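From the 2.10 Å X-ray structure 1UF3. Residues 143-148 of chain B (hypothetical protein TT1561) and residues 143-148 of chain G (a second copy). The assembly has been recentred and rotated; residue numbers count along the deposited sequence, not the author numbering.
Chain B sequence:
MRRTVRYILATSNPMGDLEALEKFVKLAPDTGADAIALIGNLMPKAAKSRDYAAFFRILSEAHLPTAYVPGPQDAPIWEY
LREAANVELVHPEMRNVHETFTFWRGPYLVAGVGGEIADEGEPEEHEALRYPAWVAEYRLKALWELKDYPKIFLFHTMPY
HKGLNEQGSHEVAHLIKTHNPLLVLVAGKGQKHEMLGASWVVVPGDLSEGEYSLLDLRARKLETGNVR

Chain B (143-148) LWELKD
Chain G 143-148: LWELKD

Contacts between two copies of one protein often illustrate a simple principle: when the same short segment meets itself, each favourable interaction tends to be made twice, and the residue nearest the centre meets its own counterpart. The contact between residues 143-148 of chains B and G of hypothetical protein TT1561 is a compact example, burying 379 Å² summed over both sides.

In each chain, residues 143-145 belong to a 3-10 segment that begins earlier in the chain. Phi/psi values there lie close to -70/-15, with Glu G145 at -82/-19. One characteristic i to i+3 bond is made within each stretch: Leu B146 N donates to Leu B143 O at 2.9 Å, and Leu G146 N donates to Leu G143 O at the same 2.9 Å. The chain then opens at residue 146, at -129/54 in B and -124/57 in G, before returning to -74/-15 at Lys B147 and -58/-38 at Lys G147. The leucines at 143 and 146, all with chi1 m and chi2 t, are buried but take no part in the contact.

The register is set by the tryptophans, whose CA atoms, Trp B144 CA and Trp G144 CA, lie 7.4 Å apart. Both residues point their CA-to-CB bonds toward the other stretch and share one rotamer, chi1 -75° (m) with chi2 114° in B and 117° in G. The indoles meet face to face: the centroids of the six-membered rings are 3.5 Å apart and their planes differ by 4°. Trp B144 CH2 approaches Trp G144 NE1 to 3.3 Å, and Trp B144 CZ2 lies 3.4 Å from Trp G144 CZ2. This close, nearly parallel stacking, together with the lysine methylenes that pass close by, accompanies the 91 Å² covered on each tryptophan, the largest share on its side.

The lysines, Lys B147 and Lys G147, come next, with 68 Å² covered on each, and combine apolar packing with charge. Their CA-to-CB bonds point toward the partner, and their methylenes pass the opposing tryptophan near its backbone. Lys G147 CD is 3.5 Å from Trp B144 O and 3.6 Å from Trp B144 CB; reciprocally, Lys B147 CE is 3.7 Å from Trp G144 O, while Lys B147 CD is 3.8 Å from Trp G144 CB. Beyond these contacts, each ammonium reaches a glutamate. Lys B147 NZ donates to Glu G145 OE2 at 2.7 Å, and Lys G147 NZ to Glu B145 OE2 at 2.9 Å, both hydrogen bonds forming part of salt bridges.

Both glutamates direct CA-to-CB away from the partner, yet chi1 and chi2 both m, with chi3 near -25°, bring their carboxylates back within reach. The lysines achieve the matching bridges differently: Lys B147 is p, t, t, p, whereas Lys G147 has chi1 at -129°, between wells, followed by t, p, p. The pairings thus repeat, although the two lysine side chains follow different paths.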

ATOM      1  N   LEU B 143     -27.230  12.847   7.526  1.00 20.26           N
ATOM      2  CA  LEU B 143     -27.048  13.991   6.644  1.00 18.65           C
ATOM      3  C   LEU B 143     -25.602  14.224   6.242  1.00 18.33           C
ATOM      4  O   LEU B 143     -25.325  14.965   5.279  1.00 19.07           O
ATOM      5  CB  LEU B 143     -27.628  15.249   7.284  1.00 19.69           C
ATOM      6  CG  LEU B 143     -29.099  15.106   7.676  1.00 21.15           C
ATOM      7  CD1 LEU B 143     -29.585  16.406   8.314  1.00 20.37           C
ATOM      8  CD2 LEU B 143     -29.933  14.739   6.442  1.00 21.67           C
ATOM      9  N   TRP B 144     -24.675  13.603   6.956  1.00 17.19           N
ATOM     10  CA  TRP B 144     -23.271  13.762   6.607  1.00 20.70           C
ATOM     11  C   TRP B 144     -22.985  13.044   5.300  1.00 20.81           C
ATOM     12  O   TRP B 144     -21.941  13.269   4.699  1.00 19.05           O
ATOM     13  CB  TRP B 144     -22.341  13.232   7.702  1.00 19.11           C
ATOM     14  CG  TRP B 144     -22.268  14.140   8.881  1.00 23.05           C
ATOM     15  CD1 TRP B 144     -22.715  13.881  10.146  1.00 22.58           C
ATOM     16  CD2 TRP B 144     -21.763  15.481   8.898  1.00 20.96           C
ATOM     17  NE1 TRP B 144     -22.527  14.976  10.944  1.00 21.23           N
ATOM     18  CE2 TRP B 144     -21.946  15.974  10.206  1.00 21.87           C
ATOM     19  CE3 TRP B 144     -21.177  16.318   7.929  1.00 21.00           C
ATOM     20  CZ2 TRP B 144     -21.563  17.272  10.583  1.00 21.24           C
ATOM     21  CZ3 TRP B 144     -20.798  17.614   8.300  1.00 18.26           C
ATOM     22  CH2 TRP B 144     -20.992  18.075   9.617  1.00 21.65           C
ATOM     23  N   GLU B 145     -23.906  12.170   4.878  1.00 20.29           N
ATOM     24  CA  GLU B 145     -23.768  11.464   3.599  1.00 21.84           C
ATOM     25  C   GLU B 145     -24.134  12.451   2.471  1.00 21.22           C
ATOM     26  O   GLU B 145     -23.862  12.171   1.302  1.00 21.41           O
ATOM     27  CB  GLU B 145     -24.761  10.292   3.451  1.00 22.47           C
ATOM     28  CG  GLU B 145     -24.768   9.194   4.500  1.00 24.47           C
ATOM     29  CD  GLU B 145     -23.548   8.348   4.490  1.00 24.49           C
ATOM     30  OE1 GLU B 145     -22.906   8.242   3.432  1.00 25.97           O
ATOM     31  OE2 GLU B 145     -23.234   7.768   5.554  1.00 26.10           O
ATOM     32  N   LEU B 146     -24.790  13.561   2.821  1.00 17.86           N
ATOM     33  CA  LEU B 146     -25.239  14.569   1.832  1.00 20.19           C
ATOM     34  C   LEU B 146     -24.754  15.923   2.333  1.00 18.98           C
ATOM     35  O   LEU B 146     -25.514  16.876   2.455  1.00 19.62           O
ATOM     36  CB  LEU B 146     -26.777  14.568   1.755  1.00 19.44           C
ATOM     37  CG  LEU B 146     -27.448  13.211   1.487  1.00 20.92           C
ATOM     38  CD1 LEU B 146     -28.946  13.275   1.787  1.00 21.22           C
ATOM     39  CD2 LEU B 146     -27.203  12.806   0.043  1.00 22.33           C
ATOM     40  N   LYS B 147     -23.465  16.017   2.596  1.00 21.33           N
ATOM     41  CA  LYS B 147     -22.964  17.220   3.225  1.00 24.59           C
ATOM     42  C   LYS B 147     -22.854  18.500   2.411  1.00 26.54           C
ATOM     43  O   LYS B 147     -22.740  19.562   3.001  1.00 28.39           O
ATOM     44  CB  LYS B 147     -21.623  16.919   3.916  1.00 24.84           C
ATOM     45  CG  LYS B 147     -20.421  16.775   2.997  1.00 25.34           C
ATOM     46  CD  LYS B 147     -19.160  16.464   3.822  1.00 29.88           C
ATOM     47  CE  LYS B 147     -17.866  16.717   3.035  1.00 28.17           C
ATOM     48  NZ  LYS B 147     -17.699  18.185   2.832  1.00 26.17           N
ATOM     49  N   ASP B 148     -22.925  18.418   1.083  1.00 27.31           N
ATOM     50  CA  ASP B 148     -22.788  19.624   0.265  1.00 27.34           C
ATOM     51  C   ASP B 148     -24.068  20.397  -0.059  1.00 26.87           C
ATOM     52  O   ASP B 148     -24.144  21.072  -1.085  1.00 28.06           O
ATOM     53  CB  ASP B 148     -22.037  19.303  -1.032  1.00 28.92           C
ATOM     54  CG  ASP B 148     -22.802  18.337  -1.935  1.00 33.71           C
ATOM     55  OD1 ASP B 148     -22.652  18.461  -3.163  1.00 32.16           O
ATOM     56  OD2 ASP B 148     -23.543  17.455  -1.423  1.00 34.56           O
TER
ATOM     57  N   LEU G 143     -12.229  16.660   7.535  1.00 18.49           N
ATOM     58  CA  LEU G 143     -12.330  15.249   7.884  1.00 17.55           C
ATOM     59  C   LEU G 143     -13.701  14.665   7.540  1.00 17.29           C
ATOM     60  O   LEU G 143     -13.865  13.449   7.470  1.00 17.81           O
ATOM     61  CB  LEU G 143     -11.997  15.029   9.377  1.00 18.09           C
ATOM     62  CG  LEU G 143     -10.584  15.461   9.823  1.00 16.51           C
ATOM     63  CD1 LEU G 143     -10.337  15.007  11.259  1.00 20.06           C
ATOM     64  CD2 LEU G 143      -9.520  14.887   8.917  1.00 18.16           C
ATOM     65  N   TRP G 144     -14.688  15.519   7.307  1.00 17.58           N
ATOM     66  CA  TRP G 144     -15.989  15.010   6.905  1.00 19.80           C
ATOM     67  C   TRP G 144     -15.915  14.412   5.491  1.00 20.39           C
ATOM     68  O   TRP G 144     -16.866  13.774   5.048  1.00 17.93           O
ATOM     69  CB  TRP G 144     -17.059  16.105   6.957  1.00 18.44           C
ATOM     70  CG  TRP G 144     -17.486  16.429   8.355  1.00 23.40           C
ATOM     71  CD1 TRP G 144     -17.340  17.624   9.006  1.00 23.72           C
ATOM     72  CD2 TRP G 144     -18.060  15.518   9.308  1.00 21.55           C
ATOM     73  NE1 TRP G 144     -17.777  17.508  10.311  1.00 25.07           N
ATOM     74  CE2 TRP G 144     -18.225  16.229  10.521  1.00 23.52           C
ATOM     75  CE3 TRP G 144     -18.452  14.172   9.252  1.00 22.45           C
ATOM     76  CZ2 TRP G 144     -18.765  15.642  11.670  1.00 22.77           C
ATOM     77  CZ3 TRP G 144     -18.996  13.580  10.400  1.00 24.24           C
ATOM     78  CH2 TRP G 144     -19.144  14.318  11.592  1.00 24.41           C
ATOM     79  N   GLU G 145     -14.790  14.627   4.795  1.00 17.90           N
ATOM     80  CA  GLU G 145     -14.589  14.079   3.451  1.00 19.41           C
ATOM     81  C   GLU G 145     -14.120  12.635   3.590  1.00 19.89           C
ATOM     82  O   GLU G 145     -14.198  11.878   2.632  1.00 19.84           O
ATOM     83  CB  GLU G 145     -13.486  14.837   2.668  1.00 20.26           C
ATOM     84  CG  GLU G 145     -13.683  16.355   2.495  1.00 20.25           C
ATOM     85  CD  GLU G 145     -14.807  16.713   1.551  1.00 23.10           C
ATOM     86  OE1 GLU G 145     -15.148  15.881   0.688  1.00 22.52           O
ATOM     87  OE2 GLU G 145     -15.345  17.842   1.664  1.00 23.29           O
ATOM     88  N   LEU G 146     -13.614  12.283   4.780  1.00 20.63           N
ATOM     89  CA  LEU G 146     -13.077  10.958   5.091  1.00 19.03           C
ATOM     90  C   LEU G 146     -13.822  10.402   6.303  1.00 22.99           C
ATOM     91  O   LEU G 146     -13.229  10.035   7.332  1.00 22.22           O
ATOM     92  CB  LEU G 146     -11.594  11.088   5.393  1.00 19.64           C
ATOM     93  CG  LEU G 146     -10.791  11.835   4.314  1.00 19.48           C
ATOM     94  CD1 LEU G 146      -9.360  12.075   4.797  1.00 19.54           C
ATOM     95  CD2 LEU G 146     -10.786  10.990   3.011  1.00 19.20           C
ATOM     96  N   LYS G 147     -15.134  10.338   6.124  1.00 22.96           N
ATOM     97  CA  LYS G 147     -16.132   9.922   7.089  1.00 27.95           C
ATOM     98  C   LYS G 147     -16.020   8.521   7.704  1.00 28.55           C
ATOM     99  O   LYS G 147     -16.305   8.336   8.889  1.00 30.44           O
ATOM    100  CB  LYS G 147     -17.503  10.043   6.407  1.00 31.45           C
ATOM    101  CG  LYS G 147     -18.569  10.799   7.160  1.00 34.52           C
ATOM    102  CD  LYS G 147     -19.831  10.989   6.298  1.00 36.34           C
ATOM    103  CE  LYS G 147     -20.492   9.654   5.894  1.00 39.78           C
ATOM    104  NZ  LYS G 147     -21.044   8.865   7.049  1.00 40.21           N
ATOM    105  N   ASP G 148     -15.615   7.553   6.895  1.00 26.69           N
ATOM    106  CA  ASP G 148     -15.553   6.162   7.309  1.00 27.50           C
ATOM    107  C   ASP G 148     -14.258   5.662   7.909  1.00 25.50           C
ATOM    108  O   ASP G 148     -13.732   4.649   7.482  1.00 24.63           O
ATOM    109  CB  ASP G 148     -15.936   5.268   6.123  1.00 30.95           C
ATOM    110  CG  ASP G 148     -15.004   5.452   4.939  1.00 35.73           C
ATOM    111  OD1 ASP G 148     -14.648   6.622   4.650  1.00 35.79           O
ATOM    112  OD2 ASP G 148     -14.633   4.439   4.300  1.00 36.22           O
TER